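Long-range contacts in R-imine reductase (Streptomyces kanamyceticus, PDB 3ZGY), which catalyses the NADPH-dependent reduction of an imine substrate with R selectivity: residues A135-P140 with D147-L152; A129-G134 with A178-A183; T20-I25 with H43-W48. All coordinates share one frame; numbering follows the deposited sequence.

Contact 1: A135-P140 with D147-L152; sequences AILAGP and DAVVLL
Leu137 and Leu151 meet through their methyl groups beside the antiparallel pairing of strands 130-136 and 150-153. The backbones of the two segments carry the pairing. Ala135 and Leu151 form an antiparallel hydrogen-bonded pair, with Ala135 N giving its hydrogen to Leu151 O at 3.1 Å and Leu151 N returning one to Ala135 O at 2.8 Å. The second bond is the straighter of the two at the hydrogen, 166°. Ile136 and Val150 follow as a non-hydrogen-bonded pair, after which Leu137 N bonds to Val149 O at 3.0 Å.

Leu137 can be traced outward atom by atom. Its CB lies 4.1 Å from Val149 CB and equally close to Val149 CG1, the branch set anti to that valine's backbone N. CG stands anti to the carbonyl carbon of Leu137 (chi1 -78°), beside the backbone N, and the second torsion (chi2 51°) then brings both methyls to Leu151 CD1. At the tip CD2 approaches that methyl to 3.8 Å and CD1 reaches it at 4.0 Å, the two side chains crossing at about a right angle. Farther along, Ala138 CB rests 3.9 Å from Val149 N.

Ile136 and Val150 point to the other face, where Ile136 packs on Met30, a residue seen to bind NADP(+). The contact therefore splits its chemistry: directional bonds between peptide groups fix the strand register, while the Leu137-Leu151 pair, less demanding of angle, gives Phe221 of the second subunit an apolar surface to pack on.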
loop_
_atom_site.group_PDB
_atom_site.type_symbol
_atom_site.label_atom_id
_atom_site.label_comp_id
_atom_site.label_asym_id
_atom_site.label_seq_id
_atom_site.Cartn_x
_atom_site.Cartn_y
_atom_site.Cartn_z
ATOM N N ALA D 135 6.334 -1.927 19.715
ATOM C CA ALA D 135 6.921 -2.034 18.365
ATOM C C ALA D 135 7.206 -0.636 17.802
ATOM O O ALA D 135 6.452 0.319 18.047
ATOM C CB ALA D 135 5.937 -2.733 17.458
ATOM N N ILE D 136 8.310 -0.516 17.101
ATOM C CA ILE D 136 8.721 0.761 16.516
ATOM C C ILE D 136 8.519 0.754 15.041
ATOM O O ILE D 136 9.107 -0.041 14.374
ATOM C CB ILE D 136 10.205 1.010 16.754
ATOM C CG1 ILE D 136 10.374 0.903 18.298
ATOM C CG2 ILE D 136 10.587 2.350 16.168
ATOM C CD1 ILE D 136 11.687 1.251 18.974
ATOM N N LEU D 137 7.719 1.664 14.535
ATOM C CA LEU D 137 7.456 1.734 13.095
ATOM C C LEU D 137 8.110 2.954 12.474
ATOM O O LEU D 137 7.460 3.765 11.859
ATOM C CB LEU D 137 5.951 1.793 12.871
ATOM C CG LEU D 137 5.241 0.446 13.008
ATOM C CD1 LEU D 137 5.595 -0.257 14.304
ATOM C CD2 LEU D 137 3.744 0.676 12.929
ATOM N N ALA D 138 9.401 3.085 12.665
ATOM C CA ALA D 138 10.092 4.243 12.204
ATOM C C ALA D 138 11.527 3.908 12.346
ATOM O O ALA D 138 11.873 2.917 12.959
ATOM C CB ALA D 138 9.764 5.462 13.049
ATOM N N GLY D 139 12.383 4.710 11.747
ATOM C CA GLY D 139 13.811 4.418 11.816
ATOM C C GLY D 139 14.349 5.102 13.047
ATOM O O GLY D 139 13.655 5.946 13.637
ATOM N N PRO D 140 15.600 4.807 13.398
ATOM C CA PRO D 140 16.225 5.440 14.538
ATOM C C PRO D 140 16.247 6.945 14.447
ATOM O O PRO D 140 16.002 7.628 15.441
ATOM C CB PRO D 140 17.635 4.882 14.537
ATOM C CG PRO D 140 17.498 3.583 13.831
ATOM C CD PRO D 140 16.436 3.785 12.799
ATOM N N ASP D 147 7.885 12.437 13.790
ATOM C CA ASP D 147 7.865 11.306 12.845
ATOM C C ASP D 147 7.869 9.937 13.480
ATOM O O ASP D 147 7.435 8.972 12.858
ATOM C CB ASP D 147 9.092 11.358 11.931
ATOM C CG ASP D 147 8.982 12.423 10.879
ATOM O OD1 ASP D 147 7.841 12.740 10.466
ATOM O OD2 ASP D 147 10.050 12.924 10.468
ATOM N N ALA D 148 8.432 9.831 14.678
ATOM C CA ALA D 148 8.435 8.564 15.396
ATOM C C ALA D 148 7.019 8.031 15.542
ATOM O O ALA D 148 6.070 8.786 15.810
ATOM C CB ALA D 148 9.032 8.719 16.775
ATOM N N VAL D 149 6.909 6.724 15.359
ATOM C CA VAL D 149 5.738 5.971 15.725
ATOM C C VAL D 149 6.182 4.818 16.605
ATOM O O VAL D 149 7.028 4.016 16.212
ATOM C CB VAL D 149 5.023 5.391 14.498
ATOM C CG1 VAL D 149 3.783 4.638 14.938
ATOM C CG2 VAL D 149 4.649 6.491 13.538
ATOM N N VAL D 150 5.625 4.755 17.805
ATOM C CA VAL D 150 5.999 3.725 18.768
ATOM C C VAL D 150 4.751 3.252 19.372
ATOM O O VAL D 150 4.034 4.034 19.973
ATOM C CB VAL D 150 6.883 4.294 19.853
ATOM C CG1 VAL D 150 7.232 3.193 20.804
ATOM C CG2 VAL D 150 8.134 4.882 19.243
ATOM N N LEU D 151 4.433 1.990 19.144
ATOM C CA LEU D 151 3.171 1.400 19.631
ATOM C C LEU D 151 3.405 0.664 20.930
ATOM O O LEU D 151 4.480 0.096 21.144
ATOM C CB LEU D 151 2.623 0.458 18.606
ATOM C CG LEU D 151 2.504 1.065 17.202
ATOM C CD1 LEU D 151 2.051 -0.003 16.233
ATOM C CD2 LEU D 151 1.548 2.236 17.164
ATOM N N LEU D 152 2.446 0.749 21.831
ATOM C CA LEU D 152 2.604 0.136 23.148
ATOM C C LEU D 152 1.309 -0.564 23.499
ATOM O O LEU D 152 0.247 -0.049 23.203
ATOM C CB LEU D 152 2.893 1.216 24.181
ATOM C CG LEU D 152 4.195 1.985 24.031
ATOM C CD1 LEU D 152 4.250 3.103 25.025
ATOM C CD2 LEU D 152 5.404 1.118 24.254
#

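Contact 2: A129-G134 with A178-A183; sequences ADYLDG and ADHGLA
Tyr131 O accepts the hydrogen bond that links the two segments, from His180 NE2 at 2.8 Å. The N-H points off-line, 135° at the hydrogen, and NE2 stands above the carbonyl plane although the oxygen lies close to the plane of the imidazole. His180 CG is anti to its carbonyl carbon (chi1 -68°), which carries the ring in toward the strand. There CD2 of the imidazole lies at the rim of the Tyr131 ring, near its plane, 3.4 Å from its CD2. The planes are inclined obliquely, by 34°.

The tyrosine ring continues to OH, which donates to Asp133 OD2 at 2.6 Å and is also bonded by Asn108 ND2; Tyr86 OH bonds to the same carboxylate oxygen. Asp133 CB meets the backbone end of His180, 3.6 Å from its O. Ala183 CB lies 3.7 Å from Gly134 CA, and Ser153 OG bonds both Asp133 O and Ala183 N.

Within 178-183, Gly181 N donates to Asp179 OD1, closing an Asx turn inside the type I turn that runs to Leu182. This capped turn opens helix 182-209 against strand 130-136, the junction at which the Rossmann-type nucleotide-binding domain passes into the long helix leading to the C-terminal domain.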
loop_
_atom_site.group_PDB
_atom_site.type_symbol
_atom_site.label_atom_id
_atom_site.label_comp_id
_atom_site.label_asym_id
_atom_site.label_seq_id
_atom_site.Cartn_x
_atom_site.Cartn_y
_atom_site.Cartn_z
ATOM N N ALA D 129 6.740 -7.984 37.703
ATOM C CA ALA D 129 6.945 -6.760 37.003
ATOM C C ALA D 129 5.711 -6.422 36.210
ATOM O O ALA D 129 4.947 -7.284 35.843
ATOM C CB ALA D 129 8.129 -6.882 36.094
ATOM N N ASP D 130 5.501 -5.130 36.014
ATOM C CA ASP D 130 4.602 -4.659 35.018
ATOM C C ASP D 130 5.311 -4.749 33.649
ATOM O O ASP D 130 6.526 -4.592 33.553
ATOM C CB ASP D 130 4.280 -3.237 35.341
ATOM C CG ASP D 130 3.349 -3.124 36.487
ATOM O OD1 ASP D 130 2.112 -3.391 36.294
ATOM O OD2 ASP D 130 3.826 -2.709 37.564
ATOM N N TYR D 131 4.549 -4.951 32.600
ATOM C CA TYR D 131 5.116 -5.237 31.305
ATOM C C TYR D 131 4.299 -4.563 30.235
ATOM O O TYR D 131 3.091 -4.766 30.149
ATOM C CB TYR D 131 5.134 -6.754 31.037
ATOM C CG TYR D 131 5.739 -7.136 29.719
ATOM C CD1 TYR D 131 7.135 -7.058 29.529
ATOM C CD2 TYR D 131 4.963 -7.591 28.665
ATOM C CE1 TYR D 131 7.718 -7.442 28.351
ATOM C CE2 TYR D 131 5.554 -7.957 27.476
ATOM C CZ TYR D 131 6.924 -7.844 27.310
ATOM O OH TYR D 131 7.527 -8.171 26.102
ATOM N N LEU D 132 4.973 -3.762 29.423
ATOM C CA LEU D 132 4.424 -3.310 28.147
ATOM C C LEU D 132 5.197 -3.880 26.994
ATOM O O LEU D 132 6.436 -3.959 27.012
ATOM C CB LEU D 132 4.535 -1.820 27.998
ATOM C CG LEU D 132 3.700 -0.992 28.923
ATOM C CD1 LEU D 132 4.043 0.450 28.650
ATOM C CD2 LEU D 132 2.230 -1.233 28.709
ATOM N N ASP D 133 4.466 -4.298 25.979
ATOM C CA ASP D 133 5.093 -4.808 24.808
ATOM C C ASP D 133 4.847 -3.830 23.748
ATOM O O ASP D 133 3.710 -3.367 23.554
ATOM C CB ASP D 133 4.560 -6.152 24.431
ATOM C CG ASP D 133 5.465 -6.843 23.453
ATOM O OD1 ASP D 133 5.343 -6.504 22.222
ATOM O OD2 ASP D 133 6.259 -7.722 23.907
ATOM N N GLY D 134 5.914 -3.461 23.061
ATOM C CA GLY D 134 5.759 -2.530 21.921
ATOM C C GLY D 134 6.474 -2.855 20.638
ATOM O O GLY D 134 7.146 -3.899 20.495
ATOM N N ALA D 178 -5.056 -3.035 26.163
ATOM C CA ALA D 178 -4.617 -3.921 27.255
ATOM C C ALA D 178 -3.859 -5.162 26.842
ATOM O O ALA D 178 -2.885 -5.530 27.474
ATOM C CB ALA D 178 -5.800 -4.325 28.085
ATOM N N ASP D 179 -4.314 -5.808 25.774
ATOM C CA ASP D 179 -3.739 -7.053 25.309
ATOM C C ASP D 179 -2.304 -6.790 24.833
ATOM O O ASP D 179 -2.088 -5.987 23.904
ATOM C CB ASP D 179 -4.611 -7.576 24.164
ATOM C CG ASP D 179 -4.121 -8.908 23.570
ATOM O OD1 ASP D 179 -3.024 -9.468 23.852
ATOM O OD2 ASP D 179 -4.881 -9.400 22.761
ATOM N N HIS D 180 -1.351 -7.506 25.423
ATOM C CA HIS D 180 0.019 -7.317 25.074
ATOM C C HIS D 180 0.327 -7.677 23.639
ATOM O O HIS D 180 1.404 -7.384 23.129
ATOM C CB HIS D 180 0.881 -8.145 25.962
ATOM C CG HIS D 180 0.894 -7.691 27.382
ATOM N ND1 HIS D 180 0.025 -8.185 28.326
ATOM C CD2 HIS D 180 1.729 -6.856 28.039
ATOM C CE1 HIS D 180 0.312 -7.652 29.496
ATOM N NE2 HIS D 180 1.336 -6.840 29.348
ATOM N N GLY D 181 -0.552 -8.395 22.989
ATOM C CA GLY D 181 -0.245 -8.794 21.624
ATOM C C GLY D 181 -0.484 -7.735 20.575
ATOM O O GLY D 181 -0.058 -7.905 19.433
ATOM N N LEU D 182 -1.160 -6.656 20.936
ATOM C CA LEU D 182 -1.619 -5.714 19.936
ATOM C C LEU D 182 -0.509 -5.029 19.161
ATOM O O LEU D 182 -0.600 -4.844 17.935
ATOM C CB LEU D 182 -2.514 -4.650 20.553
ATOM C CG LEU D 182 -3.877 -5.143 21.078
ATOM C CD1 LEU D 182 -4.551 -3.978 21.798
ATOM C CD2 LEU D 182 -4.767 -5.625 19.952
ATOM N N ALA D 183 0.530 -4.589 19.844
ATOM C CA ALA D 183 1.561 -3.864 19.124
ATOM C C ALA D 183 2.156 -4.741 17.990
ATOM O O ALA D 183 2.354 -4.245 16.911
ATOM C CB ALA D 183 2.620 -3.387 20.057
#

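Contact 3: T20-I25 with H43-W48; sequences TPVTVI and HPTTVW
Val22 and Val24 alternate with Pro44, Thr46 and Trp48 in a regular run of parallel-strand hydrogen bonds. Val22 N donates to Pro44 O, and Val22 O accepts from Thr46 N at 3.1 Å. One step on, Val24 N reaches Thr46 O at 2.9 Å and Val24 O accepts from Trp48 N. Contacts of the CA-H...O type accompany them, as from Thr23 CA to Thr46 O at 3.2 Å.

Side chain and water add further polar links. His43 ND1 donates to Thr20 O at 2.6 Å, approaching a lone pair in the carbonyl plane, with the oxygen near the plane of the imidazole. CG of His43, anti to its carbonyl carbon (chi1 -73°), brings the ring across to the first segment. A water donates to Pro44 O at 2.7 Å and also bonds to Thr46 OG1.

Apolar contacts lie on both faces of the sheet. Val24 CB faces Val47 CG2, and Phe38 of helix 29-40 packs on both Val22 and Val24. On the opposite face Ile25 CG2 touches Trp48 CE3 at 4.1 Å, and helix 69-75 packs on Trp48. Apart from these, Val22 CG1 comes obliquely to the imidazole, 4.0 Å from His43 CG. An alanine in place of His43 would probably leave Thr20 O without this donor and open a gap beside Val22 CG1.

Backbone bonds thus set the register of the first beta-alpha-beta crossover, whereas the imidazole ties down the approach to the first strand, ahead of the residues seen to bind NADP(+).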
loop_
_atom_site.group_PDB
_atom_site.type_symbol
_atom_site.label_atom_id
_atom_site.label_comp_id
_atom_site.label_asym_id
_atom_site.label_seq_id
_atom_site.Cartn_x
_atom_site.Cartn_y
_atom_site.Cartn_z
ATOM N N THR D 20 12.803 11.180 36.620
ATOM C CA THR D 20 12.540 9.759 36.354
ATOM C C THR D 20 13.662 9.008 35.668
ATOM O O THR D 20 13.817 9.096 34.458
ATOM C CB THR D 20 11.330 9.606 35.452
ATOM O OG1 THR D 20 10.340 10.535 35.862
ATOM C CG2 THR D 20 10.806 8.147 35.538
ATOM N N PRO D 21 14.407 8.234 36.414
ATOM C CA PRO D 21 15.439 7.420 35.804
ATOM C C PRO D 21 14.904 6.297 34.924
ATOM O O PRO D 21 13.855 5.735 35.238
ATOM C CB PRO D 21 16.201 6.827 36.991
ATOM C CG PRO D 21 15.430 7.160 38.213
ATOM C CD PRO D 21 14.192 7.915 37.823
ATOM N N VAL D 22 15.613 6.037 33.813
ATOM C CA VAL D 22 15.263 5.005 32.855
ATOM C C VAL D 22 16.499 4.266 32.325
ATOM O O VAL D 22 17.498 4.886 32.059
ATOM C CB VAL D 22 14.404 5.513 31.676
ATOM C CG1 VAL D 22 13.622 6.727 32.044
ATOM C CG2 VAL D 22 15.205 5.826 30.494
ATOM N N THR D 23 16.392 2.939 32.198
ATOM C CA THR D 23 17.437 2.093 31.675
ATOM C C THR D 23 17.101 1.693 30.252
ATOM O O THR D 23 15.909 1.551 29.892
ATOM C CB THR D 23 17.625 0.879 32.566
ATOM O OG1 THR D 23 18.249 1.312 33.797
ATOM C CG2 THR D 23 18.476 -0.164 31.921
ATOM N N VAL D 24 18.136 1.592 29.408
ATOM C CA VAL D 24 17.947 1.139 28.039
ATOM C C VAL D 24 18.879 -0.012 27.838
ATOM O O VAL D 24 20.087 0.127 28.013
ATOM C CB VAL D 24 18.208 2.234 27.001
ATOM C CG1 VAL D 24 18.203 1.642 25.611
ATOM C CG2 VAL D 24 17.137 3.303 27.073
ATOM N N ILE D 25 18.323 -1.147 27.428
ATOM C CA ILE D 25 19.109 -2.347 27.230
ATOM C C ILE D 25 19.100 -2.743 25.784
ATOM O O ILE D 25 18.037 -2.938 25.170
ATOM C CB ILE D 25 18.601 -3.483 28.097
ATOM C CG1 ILE D 25 19.049 -3.206 29.532
ATOM C CG2 ILE D 25 19.175 -4.811 27.643
ATOM C CD1 ILE D 25 18.259 -3.963 30.560
ATOM N N HIS D 43 16.249 12.772 31.187
ATOM C CA HIS D 43 16.128 11.619 32.117
ATOM C C HIS D 43 17.512 11.122 32.524
ATOM O O HIS D 43 18.431 11.069 31.700
ATOM C CB HIS D 43 15.410 10.472 31.456
ATOM C CG HIS D 43 13.955 10.679 31.288
ATOM N ND1 HIS D 43 13.081 10.480 32.322
ATOM C CD2 HIS D 43 13.214 11.070 30.220
ATOM C CE1 HIS D 43 11.861 10.763 31.905
ATOM N NE2 HIS D 43 11.915 11.138 30.636
ATOM N N PRO D 44 17.690 10.828 33.799
ATOM C CA PRO D 44 18.928 10.173 34.191
ATOM C C PRO D 44 18.893 8.760 33.604
ATOM O O PRO D 44 18.235 7.882 34.156
ATOM C CB PRO D 44 18.906 10.175 35.751
ATOM C CG PRO D 44 17.537 10.580 36.128
ATOM C CD PRO D 44 16.836 11.193 34.934
ATOM N N THR D 45 19.695 8.545 32.573
ATOM C CA THR D 45 19.616 7.370 31.763
ATOM C C THR D 45 20.796 6.433 31.939
ATOM O O THR D 45 21.933 6.848 31.752
ATOM C CB THR D 45 19.563 7.795 30.337
ATOM O OG1 THR D 45 18.482 8.716 30.154
ATOM C CG2 THR D 45 19.410 6.615 29.427
ATOM N N THR D 46 20.537 5.179 32.355
ATOM C CA THR D 46 21.551 4.122 32.413
ATOM C C THR D 46 21.437 3.220 31.213
ATOM O O THR D 46 20.357 2.995 30.686
ATOM C CB THR D 46 21.361 3.271 33.637
ATOM O OG1 THR D 46 21.193 4.115 34.782
ATOM C CG2 THR D 46 22.527 2.372 33.873
ATOM N N VAL D 47 22.546 2.633 30.805
ATOM C CA VAL D 47 22.629 1.956 29.522
ATOM C C VAL D 47 23.469 0.654 29.616
ATOM O O VAL D 47 24.372 0.554 30.456
ATOM C CB VAL D 47 23.180 2.993 28.532
ATOM C CG1 VAL D 47 24.060 2.384 27.469
ATOM C CG2 VAL D 47 22.032 3.750 27.887
ATOM N N TRP D 48 23.190 -0.333 28.756
ATOM C CA TRP D 48 23.948 -1.604 28.703
ATOM C C TRP D 48 23.915 -2.248 27.303
ATOM O O TRP D 48 22.907 -2.200 26.597
ATOM C CB TRP D 48 23.426 -2.625 29.709
ATOM C CG TRP D 48 24.231 -3.869 29.725
ATOM C CD1 TRP D 48 25.239 -4.160 30.551
ATOM C CD2 TRP D 48 24.103 -4.996 28.835
ATOM N NE1 TRP D 48 25.787 -5.386 30.233
ATOM C CE2 TRP D 48 25.119 -5.913 29.174
ATOM C CE3 TRP D 48 23.257 -5.297 27.749
ATOM C CZ2 TRP D 48 25.305 -7.118 28.509
ATOM C CZ3 TRP D 48 23.458 -6.520 27.059
ATOM C CH2 TRP D 48 24.473 -7.393 27.442
HETATM O O HOH W 1 18.765 5.413 35.123
#

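In the fold
All three contacts reach one mixed sheet, but at different places. Contacts 1 and 2 share strand 130-136 and touch through Ala135 and Ala183; along the chain contact 1 is nested inside the loop that contact 2 closes. Contact 3 lies apart, its nearest atoms about 9 Å from contact 1. Contact 2 is buried, and where strand meets helix start it relies on side-chain hydrogen bonds. Contacts 1 and 3 are partly buried strand pairings: the antiparallel one combines backbone bonds with leucine methyls at the subunit interface, while the parallel one adds a histidine and a water. The second subunit packs on contacts 1 and 2, whereas no other chain of the assembly touches contact 3.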